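Local atomic coordinates of pyroglutamyl-peptidase I (Fervidobacterium islandicum, PDB entry 6LTQ), a protein that probably hydrolyses the bond after an N-terminal pyroglutamyl residue, releasing it from peptides. Residues Ser33-Lys38 against Met201-Gln206; Ser49-Ile54 against Glu67-Thr72; Tyr162-Ser167 against Lys174-Val179. All coordinates share one frame; numbering follows the deposited sequence.

Interaction 1. Residues Ser33-Lys38 against Met201-Gln206; sequences SMRIVK and MTLELQ
L203 and Q206 meet R35 and I36 where two helices pack side by side on one face of an alpha/beta/alpha sandwich, the first turn of helix 203-215 coming against helix 32-40. Residues just ahead of that turn fix the start of the helix. M201 lends its carbonyl oxygen, which accepts from Q206 NE2 at 3.0 Å, the donor standing above the carbonyl plane. T202 is the N-cap: its OG1 accepts a capping hydrogen bond from L205 N at 3.2 Å. T202 and L205 also pack on T202 and P185 of a second subunit. L203 then carries the contact with both methyls. With CG anti to the backbone N (chi1 180°), its fork reaches helix 32-40, where CD1 lies 3.8 Å from I36 CG1 and touches R35 CB as well, while CD2 meets R35 NH1 at 3.5 Å. The arginine chain, bent at chi2 and chi3, crosses the leucine at about a right angle. One turn on, Q206 is held through NE2, which also donates to the carbonyl of P182; its buried OE1 has no partner in the model. The aliphatic base of Q206 closes the contact, with CB 3.6 Å from I36 CD1.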
loop_
_atom_site.group_PDB
_atom_site.type_symbol
_atom_site.label_atom_id
_atom_site.label_comp_id
_atom_site.label_asym_id
_atom_site.label_seq_id
_atom_site.Cartn_x
_atom_site.Cartn_y
_atom_site.Cartn_z
ATOM N N SER D 33 -14.318 3.348 17.813
ATOM C CA SER D 33 -15.082 2.358 18.574
ATOM C C SER D 33 -15.855 3.014 19.721
ATOM O O SER D 33 -17.032 2.711 19.933
ATOM C CB SER D 33 -14.180 1.228 19.076
ATOM O OG SER D 33 -13.158 1.676 19.942
ATOM N N MET D 34 -15.201 3.894 20.480
ATOM C CA MET D 34 -15.889 4.583 21.577
ATOM C C MET D 34 -17.047 5.434 21.054
ATOM O O MET D 34 -18.157 5.394 21.601
ATOM C CB MET D 34 -14.879 5.444 22.349
ATOM C CG MET D 34 -15.410 6.216 23.609
ATOM S SD MET D 34 -13.992 6.996 24.409
ATOM C CE MET D 34 -14.841 8.110 25.534
ATOM N N ARG D 35 -16.827 6.180 19.963
ATOM C CA ARG D 35 -17.897 7.036 19.442
ATOM C C ARG D 35 -19.103 6.229 18.976
ATOM O O ARG D 35 -20.246 6.625 19.230
ATOM C CB ARG D 35 -17.392 7.897 18.288
ATOM C CG ARG D 35 -16.281 8.823 18.667
ATOM C CD ARG D 35 -16.819 10.125 19.222
ATOM N NE ARG D 35 -17.730 10.776 18.291
ATOM C CZ ARG D 35 -17.360 11.707 17.419
ATOM N NH1 ARG D 35 -18.259 12.253 16.608
ATOM N NH2 ARG D 35 -16.089 12.089 17.353
ATOM N N ILE D 36 -18.880 5.101 18.287
ATOM C CA ILE D 36 -20.002 4.274 17.829
ATOM C C ILE D 36 -20.775 3.715 19.014
ATOM O O ILE D 36 -22.012 3.632 18.992
ATOM C CB ILE D 36 -19.520 3.127 16.918
ATOM C CG1 ILE D 36 -18.913 3.643 15.617
ATOM C CG2 ILE D 36 -20.679 2.153 16.603
ATOM C CD1 ILE D 36 -18.351 2.491 14.764
ATOM N N VAL D 37 -20.053 3.255 20.040
ATOM C CA VAL D 37 -20.719 2.686 21.204
ATOM C C VAL D 37 -21.596 3.750 21.868
ATOM O O VAL D 37 -22.761 3.493 22.205
ATOM C CB VAL D 37 -19.682 2.107 22.184
ATOM C CG1 VAL D 37 -20.351 1.798 23.538
ATOM C CG2 VAL D 37 -19.041 0.828 21.621
ATOM N N LYS D 38 -21.059 4.964 22.017
ATOM C CA LYS D 38 -21.842 6.071 22.573
ATOM C C LYS D 38 -23.048 6.365 21.698
ATOM O O LYS D 38 -24.149 6.603 22.203
ATOM C CB LYS D 38 -20.978 7.330 22.714
ATOM C CG LYS D 38 -19.846 7.233 23.738
ATOM C CD LYS D 38 -19.076 8.570 23.835
ATOM C CE LYS D 38 -18.693 9.125 22.448
ATOM N NZ LYS D 38 -17.708 10.250 22.491
ATOM N N MET D 201 -13.243 6.352 7.198
ATOM C CA MET D 201 -14.652 6.102 6.920
ATOM C C MET D 201 -15.466 6.942 7.896
ATOM O O MET D 201 -15.142 6.978 9.086
ATOM C CB MET D 201 -14.996 4.608 7.050
ATOM C CG MET D 201 -16.456 4.245 6.676
ATOM S SD MET D 201 -16.762 2.476 6.913
ATOM C CE MET D 201 -16.046 1.784 5.408
ATOM N N THR D 202 -16.477 7.649 7.388
ATOM C CA THR D 202 -17.238 8.548 8.258
ATOM C C THR D 202 -17.865 7.789 9.421
ATOM O O THR D 202 -18.166 6.594 9.328
ATOM C CB THR D 202 -18.345 9.284 7.484
ATOM O OG1 THR D 202 -19.332 8.349 7.033
ATOM C CG2 THR D 202 -17.772 10.048 6.289
ATOM N N LEU D 203 -18.070 8.514 10.530
ATOM C CA LEU D 203 -18.759 7.930 11.679
ATOM C C LEU D 203 -20.135 7.423 11.284
ATOM O O LEU D 203 -20.574 6.349 11.734
ATOM C CB LEU D 203 -18.881 8.969 12.801
ATOM C CG LEU D 203 -19.601 8.469 14.063
ATOM C CD1 LEU D 203 -18.802 7.348 14.764
ATOM C CD2 LEU D 203 -19.848 9.640 15.010
ATOM N N GLU D 204 -20.828 8.160 10.409
ATOM C CA GLU D 204 -22.165 7.746 10.009
ATOM C C GLU D 204 -22.153 6.372 9.340
ATOM O O GLU D 204 -22.960 5.493 9.676
ATOM C CB GLU D 204 -22.790 8.810 9.096
ATOM C CG GLU D 204 -22.727 10.251 9.675
ATOM C CD GLU D 204 -21.418 10.995 9.354
ATOM O OE1 GLU D 204 -21.278 11.513 8.218
ATOM O OE2 GLU D 204 -20.537 11.102 10.234
ATOM N N LEU D 205 -21.210 6.149 8.426
ATOM C CA LEU D 205 -21.162 4.861 7.733
ATOM C C LEU D 205 -20.680 3.745 8.659
ATOM O O LEU D 205 -21.221 2.631 8.625
ATOM C CB LEU D 205 -20.275 4.963 6.484
ATOM C CG LEU D 205 -20.297 3.731 5.568
ATOM C CD1 LEU D 205 -21.718 3.394 5.084
ATOM C CD2 LEU D 205 -19.327 3.912 4.379
ATOM N N GLN D 206 -19.683 4.021 9.507
ATOM C CA GLN D 206 -19.243 3.004 10.467
ATOM C C GLN D 206 -20.375 2.625 11.420
ATOM O O GLN D 206 -20.557 1.448 11.755
ATOM C CB GLN D 206 -18.046 3.497 11.280
ATOM C CG GLN D 206 -16.803 3.808 10.482
ATOM C CD GLN D 206 -15.595 3.874 11.364
ATOM O OE1 GLN D 206 -15.527 3.193 12.395
ATOM N NE2 GLN D 206 -14.629 4.696 10.985
#

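Interaction 2. Residues Ser49-Ile54 against Glu67-Thr72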
loop_
_atom_site.group_PDB
_atom_site.type_symbol
_atom_site.label_atom_id
_atom_site.label_comp_id
_atom_site.label_asym_id
_atom_site.label_seq_id
_atom_site.Cartn_x
_atom_site.Cartn_y
_atom_site.Cartn_z
ATOM N N SER D 49 -31.091 -7.389 23.967
ATOM C CA SER D 49 -30.831 -6.545 25.125
ATOM C C SER D 49 -29.390 -6.067 25.014
ATOM O O SER D 49 -28.450 -6.833 25.260
ATOM C CB SER D 49 -31.078 -7.300 26.429
ATOM O OG SER D 49 -32.177 -8.192 26.302
ATOM N N LEU D 50 -29.214 -4.805 24.647
ATOM C CA LEU D 50 -27.901 -4.282 24.311
ATOM C C LEU D 50 -27.221 -3.715 25.547
ATOM O O LEU D 50 -27.720 -2.762 26.151
ATOM C CB LEU D 50 -28.014 -3.202 23.241
ATOM C CG LEU D 50 -26.672 -2.645 22.764
ATOM C CD1 LEU D 50 -25.837 -3.744 22.148
ATOM C CD2 LEU D 50 -26.910 -1.533 21.763
ATOM N N HIS D 51 -26.086 -4.298 25.911
ATOM C CA HIS D 51 -25.156 -3.733 26.879
ATOM C C HIS D 51 -24.017 -3.030 26.156
ATOM O O HIS D 51 -23.574 -3.466 25.090
ATOM C CB HIS D 51 -24.559 -4.817 27.774
ATOM C CG HIS D 51 -25.573 -5.640 28.503
ATOM N ND1 HIS D 51 -25.648 -5.675 29.881
ATOM C CD2 HIS D 51 -26.541 -6.473 28.049
ATOM C CE1 HIS D 51 -26.618 -6.497 30.242
ATOM N NE2 HIS D 51 -27.175 -6.991 29.152
ATOM N N THR D 52 -23.528 -1.948 26.744
ATOM C CA THR D 52 -22.375 -1.254 26.194
ATOM C C THR D 52 -21.306 -1.089 27.262
ATOM O O THR D 52 -21.602 -1.065 28.462
ATOM C CB THR D 52 -22.741 0.118 25.614
ATOM O OG1 THR D 52 -23.288 0.956 26.642
ATOM C CG2 THR D 52 -23.746 -0.045 24.465
ATOM N N LEU D 53 -20.054 -0.992 26.817
ATOM C CA LEU D 53 -18.941 -0.860 27.744
ATOM C C LEU D 53 -17.738 -0.306 26.999
ATOM O O LEU D 53 -17.386 -0.821 25.936
ATOM C CB LEU D 53 -18.619 -2.216 28.382
ATOM C CG LEU D 53 -17.363 -2.219 29.248
ATOM C CD1 LEU D 53 -17.614 -1.370 30.490
ATOM C CD2 LEU D 53 -17.061 -3.646 29.673
ATOM N N ILE D 54 -17.117 0.732 27.551
ATOM C CA ILE D 54 -15.872 1.276 27.024
ATOM C C ILE D 54 -14.721 0.723 27.853
ATOM O O ILE D 54 -14.737 0.803 29.090
ATOM C CB ILE D 54 -15.878 2.811 27.039
ATOM C CG1 ILE D 54 -17.078 3.347 26.259
ATOM C CG2 ILE D 54 -14.578 3.354 26.464
ATOM C CD1 ILE D 54 -17.106 2.909 24.822
ATOM N N GLU D 67 -13.710 -8.539 32.451
ATOM C CA GLU D 67 -14.086 -9.650 33.318
ATOM C C GLU D 67 -15.081 -9.189 34.374
ATOM O O GLU D 67 -16.057 -9.890 34.665
ATOM C CB GLU D 67 -12.847 -10.258 33.981
ATOM C CG GLU D 67 -13.149 -11.424 34.931
ATOM C CD GLU D 67 -13.935 -12.550 34.275
ATOM O OE1 GLU D 67 -13.854 -12.715 33.041
ATOM O OE2 GLU D 67 -14.638 -13.284 34.998
ATOM N N GLU D 68 -14.868 -7.984 34.916
ATOM C CA GLU D 68 -15.766 -7.452 35.933
ATOM C C GLU D 68 -17.174 -7.320 35.379
ATOM O O GLU D 68 -18.151 -7.644 36.063
ATOM C CB GLU D 68 -15.236 -6.090 36.406
ATOM C CG GLU D 68 -16.113 -5.299 37.380
ATOM C CD GLU D 68 -15.576 -3.877 37.657
ATOM O OE1 GLU D 68 -15.241 -3.136 36.697
ATOM O OE2 GLU D 68 -15.479 -3.500 38.847
ATOM N N TYR D 69 -17.292 -6.924 34.107
ATOM C CA TYR D 69 -18.613 -6.848 33.494
ATOM C C TYR D 69 -19.168 -8.234 33.238
ATOM O O TYR D 69 -20.362 -8.475 33.449
ATOM C CB TYR D 69 -18.593 -6.055 32.188
ATOM C CG TYR D 69 -19.977 -5.570 31.812
ATOM C CD1 TYR D 69 -20.885 -6.402 31.157
ATOM C CD2 TYR D 69 -20.390 -4.290 32.154
ATOM C CE1 TYR D 69 -22.169 -5.954 30.835
ATOM C CE2 TYR D 69 -21.661 -3.837 31.843
ATOM C CZ TYR D 69 -22.549 -4.667 31.187
ATOM O OH TYR D 69 -23.817 -4.195 30.883
ATOM N N TYR D 70 -18.326 -9.160 32.767
ATOM C CA TYR D 70 -18.811 -10.520 32.567
ATOM C C TYR D 70 -19.292 -11.125 33.882
ATOM O O TYR D 70 -20.271 -11.888 33.881
ATOM C CB TYR D 70 -17.733 -11.417 31.939
ATOM C CG TYR D 70 -17.606 -11.369 30.424
ATOM C CD1 TYR D 70 -18.727 -11.379 29.586
ATOM C CD2 TYR D 70 -16.351 -11.326 29.838
ATOM C CE1 TYR D 70 -18.587 -11.333 28.196
ATOM C CE2 TYR D 70 -16.202 -11.281 28.456
ATOM C CZ TYR D 70 -17.314 -11.286 27.641
ATOM O OH TYR D 70 -17.134 -11.238 26.270
ATOM N N LYS D 71 -18.594 -10.855 35.010
ATOM C CA LYS D 71 -19.175 -11.379 36.242
ATOM C C LYS D 71 -20.471 -10.700 36.643
ATOM O O LYS D 71 -21.358 -11.369 37.181
ATOM C CB LYS D 71 -18.255 -11.457 37.445
ATOM C CG LYS D 71 -18.825 -12.756 38.002
ATOM C CD LYS D 71 -18.217 -13.788 38.831
ATOM C CE LYS D 71 -17.269 -13.486 39.942
ATOM N NZ LYS D 71 -17.287 -14.901 40.563
ATOM N N THR D 72 -20.676 -9.440 36.332
ATOM C CA THR D 72 -21.857 -8.815 36.921
ATOM C C THR D 72 -23.078 -8.770 35.990
ATOM O O THR D 72 -24.140 -8.273 36.396
ATOM C CB THR D 72 -21.471 -7.434 37.480
ATOM O OG1 THR D 72 -20.910 -6.633 36.436
ATOM C CG2 THR D 72 -20.390 -7.660 38.568
HETATM O O HOH W 1 -24.528 -1.575 29.682
#
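The hydroxyl of Y69 is gripped twice: OH lies 2.6 Å from H51 ND1, a hydrogen bond in which either could be the donor, and 3.0 Å from a water that accepts from T52 N at 3.1 Å. The tyrosine is therefore tied directly to a side chain and, through the water, to the backbone of the strand. A phenylalanine in place of Y69 would probably leave H51 ND1 and the water without their shared hydroxyl partner. The tyrosine OH comes in at the edge of the imidazole, in the ring plane, and ND1 sits at the edge of the phenol. The two rings consequently meet rim to rim, their planes at 87°, neither over the other. Here the principle is that of a beta-alpha-beta crossover: strand 48-55 leads into helix 59-72, which runs back nearly antiparallel (156°) over the sheet before strand 77-83, with parallel strand 15-22 between the two strands. Y69 spans from helix to strand, its CG anti to the backbone N (chi1 -160°). Nearer the helix, L53 CD2 packs 3.8 Å from Y69 CB, the side chains sliding past each other in opposite directions. H51 and L53 also rest on L18 of strand 15-22.

Interaction 3. Residues Tyr162-Ser167 against Lys174-Val179; sequences YSLHRS and KHALFV
This is close apolar packing of a helix on the strand that follows it, inside the alpha/beta/alpha sandwich: helix 158-170 lies over strand 175-181, an interior strand of the sheet between 77-83 and 90-97. The segments run nearly antiparallel, at 167°, with axes only 7.9 Å apart, and the small side chains of A176 and S163 are consistent with this close approach. A176 points its methyl toward the helix, where it is met by two successive residues. S163 CB stands 4.0 Å from A176 CB, and L164 CD2 reaches the same methyl at 3.8 Å. The leucine achieves this although its CB does not aim at the strand: CG is anti to the carbonyl carbon (chi1 -75°), CD1 continues the chain, and CD2, the branch turned aside, reaches A176. The polar ends are served elsewhere. S163 OG is hydrogen-bonded to Y70 OH and H80 NE2, which satisfies a buried hydroxyl beside the apolar patch, and the carbonyl of A176 takes a bond from T127 OG1. Where the chain turns from helix into strand, S167 comes close to K174. S167 OG is anti to the backbone N (chi1 173°) and makes its bond to the carbonyl oxygen of P173, while the K174 carbonyl is bonded to R128 NH2; across the contact, S167 OG lies 3.5 Å from K174 O.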
loop_
_atom_site.group_PDB
_atom_site.type_symbol
_atom_site.label_atom_id
_atom_site.label_comp_id
_atom_site.label_asym_id
_atom_site.label_seq_id
_atom_site.Cartn_x
_atom_site.Cartn_y
_atom_site.Cartn_z
ATOM N N TYR D 162 -9.393 -13.179 25.058
ATOM C CA TYR D 162 -9.995 -13.382 26.374
ATOM C C TYR D 162 -11.442 -13.848 26.249
ATOM O O TYR D 162 -11.845 -14.830 26.880
ATOM C CB TYR D 162 -9.897 -12.096 27.203
ATOM C CG TYR D 162 -10.332 -12.320 28.644
ATOM C CD1 TYR D 162 -11.670 -12.221 29.010
ATOM C CD2 TYR D 162 -9.407 -12.669 29.619
ATOM C CE1 TYR D 162 -12.066 -12.450 30.319
ATOM C CE2 TYR D 162 -9.788 -12.896 30.923
ATOM C CZ TYR D 162 -11.116 -12.786 31.268
ATOM O OH TYR D 162 -11.484 -13.020 32.572
ATOM N N SER D 163 -12.236 -13.178 25.400
ATOM C CA SER D 163 -13.643 -13.541 25.275
ATOM C C SER D 163 -13.827 -14.902 24.620
ATOM O O SER D 163 -14.682 -15.686 25.051
ATOM C CB SER D 163 -14.427 -12.472 24.489
ATOM O OG SER D 163 -14.559 -11.273 25.249
ATOM N N LEU D 164 -13.055 -15.207 23.564
ATOM C CA LEU D 164 -13.226 -16.511 22.936
ATOM C C LEU D 164 -12.735 -17.632 23.855
ATOM O O LEU D 164 -13.315 -18.723 23.857
ATOM C CB LEU D 164 -12.512 -16.550 21.573
ATOM C CG LEU D 164 -13.218 -15.797 20.417
ATOM C CD1 LEU D 164 -12.296 -15.696 19.156
ATOM C CD2 LEU D 164 -14.503 -16.450 20.017
ATOM N N HIS D 165 -11.681 -17.384 24.636
ATOM C CA HIS D 165 -11.220 -18.388 25.595
ATOM C C HIS D 165 -12.226 -18.582 26.727
ATOM O O HIS D 165 -12.570 -19.717 27.074
ATOM C CB HIS D 165 -9.868 -18.000 26.170
ATOM C CG HIS D 165 -9.348 -18.984 27.171
ATOM N ND1 HIS D 165 -9.184 -20.323 26.879
ATOM C CD2 HIS D 165 -8.967 -18.830 28.462
ATOM C CE1 HIS D 165 -8.714 -20.948 27.945
ATOM N NE2 HIS D 165 -8.576 -20.066 28.921
ATOM N N ARG D 166 -12.690 -17.479 27.331
ATOM C CA ARG D 166 -13.718 -17.574 28.364
ATOM C C ARG D 166 -14.952 -18.284 27.828
ATOM O O ARG D 166 -15.588 -19.072 28.541
ATOM C CB ARG D 166 -14.086 -16.183 28.876
ATOM C CG ARG D 166 -14.879 -16.194 30.195
ATOM C CD ARG D 166 -15.449 -14.816 30.502
ATOM N NE ARG D 166 -15.765 -14.622 31.920
ATOM C CZ ARG D 166 -16.870 -15.075 32.511
ATOM N NH1 ARG D 166 -17.070 -14.837 33.805
ATOM N NH2 ARG D 166 -17.772 -15.765 31.813
ATOM N N SER D 167 -15.292 -18.025 26.562
ATOM C CA SER D 167 -16.410 -18.712 25.927
ATOM C C SER D 167 -16.150 -20.209 25.825
ATOM O O SER D 167 -17.063 -21.020 26.036
ATOM C CB SER D 167 -16.651 -18.148 24.527
ATOM O OG SER D 167 -17.635 -18.908 23.844
ATOM N N LYS D 174 -21.613 -16.982 24.606
ATOM C CA LYS D 174 -21.696 -18.062 23.632
ATOM C C LYS D 174 -20.877 -17.763 22.369
ATOM O O LYS D 174 -20.360 -18.686 21.709
ATOM C CB LYS D 174 -23.170 -18.304 23.364
ATOM C CG LYS D 174 -23.795 -19.274 24.368
ATOM C CD LYS D 174 -23.660 -19.037 25.825
ATOM C CE LYS D 174 -24.038 -20.428 26.317
ATOM N NZ LYS D 174 -23.386 -20.742 27.541
ATOM N N HIS D 175 -20.802 -16.487 21.987
ATOM C CA HIS D 175 -20.110 -16.108 20.765
ATOM C C HIS D 175 -19.339 -14.821 21.004
ATOM O O HIS D 175 -19.690 -14.005 21.863
ATOM C CB HIS D 175 -21.095 -15.918 19.601
ATOM C CG HIS D 175 -21.531 -17.184 18.924
ATOM N ND1 HIS D 175 -20.658 -17.993 18.227
ATOM C CD2 HIS D 175 -22.759 -17.741 18.771
ATOM C CE1 HIS D 175 -21.320 -19.009 17.705
ATOM N NE2 HIS D 175 -22.599 -18.877 18.015
ATOM N N ALA D 176 -18.284 -14.637 20.229
ATOM C CA ALA D 176 -17.602 -13.363 20.220
ATOM C C ALA D 176 -17.138 -13.075 18.802
ATOM O O ALA D 176 -16.779 -13.996 18.059
ATOM C CB ALA D 176 -16.425 -13.363 21.179
ATOM N N LEU D 177 -17.212 -11.795 18.431
ATOM C CA LEU D 177 -16.706 -11.296 17.155
ATOM C C LEU D 177 -16.011 -9.964 17.413
ATOM O O LEU D 177 -16.497 -9.146 18.207
ATOM C CB LEU D 177 -17.844 -11.134 16.129
ATOM C CG LEU D 177 -17.513 -10.558 14.739
ATOM C CD1 LEU D 177 -16.536 -11.464 13.951
ATOM C CD2 LEU D 177 -18.769 -10.321 13.937
ATOM N N PHE D 178 -14.863 -9.742 16.764
ATOM C CA PHE D 178 -14.168 -8.464 16.858
ATOM C C PHE D 178 -14.253 -7.754 15.511
ATOM O O PHE D 178 -14.007 -8.366 14.467
ATOM C CB PHE D 178 -12.705 -8.624 17.280
ATOM C CG PHE D 178 -12.107 -7.345 17.761
ATOM C CD1 PHE D 178 -11.752 -6.340 16.859
ATOM C CD2 PHE D 178 -11.971 -7.098 19.114
ATOM C CE1 PHE D 178 -11.258 -5.124 17.303
ATOM C CE2 PHE D 178 -11.473 -5.890 19.561
ATOM C CZ PHE D 178 -11.121 -4.901 18.660
ATOM N N VAL D 179 -14.609 -6.474 15.534
ATOM C CA VAL D 179 -14.747 -5.660 14.321
ATOM C C VAL D 179 -13.756 -4.509 14.440
ATOM O O VAL D 179 -13.860 -3.685 15.359
ATOM C CB VAL D 179 -16.180 -5.150 14.117
ATOM C CG1 VAL D 179 -16.270 -4.354 12.807
ATOM C CG2 VAL D 179 -17.165 -6.317 14.079
#

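Together the three contacts sample both faces of one sheet. Interaction 1 lies on one side, while the helices of interactions 2 and 3 cover the other. Along the chain, interaction 2 comes first and interaction 3 follows it, both within the span that interaction 1 joins from its two ends. Interactions 1 and 2 have centres 20 Å apart, yet they touch through strand 48-55, with V37 CG1 3.6 Å from T52 CB. Interactions 2 and 3, about 13 Å apart between centres, meet helix to helix, where Y70 CD2 packs 3.7 Å from R166 CD. Interactions 1 and 3, centres 21 Å apart, do not touch, but I36 and Q206 reach L181 on strand 175-181. Strands 48-55 and 175-181 thereby join helices on the two faces.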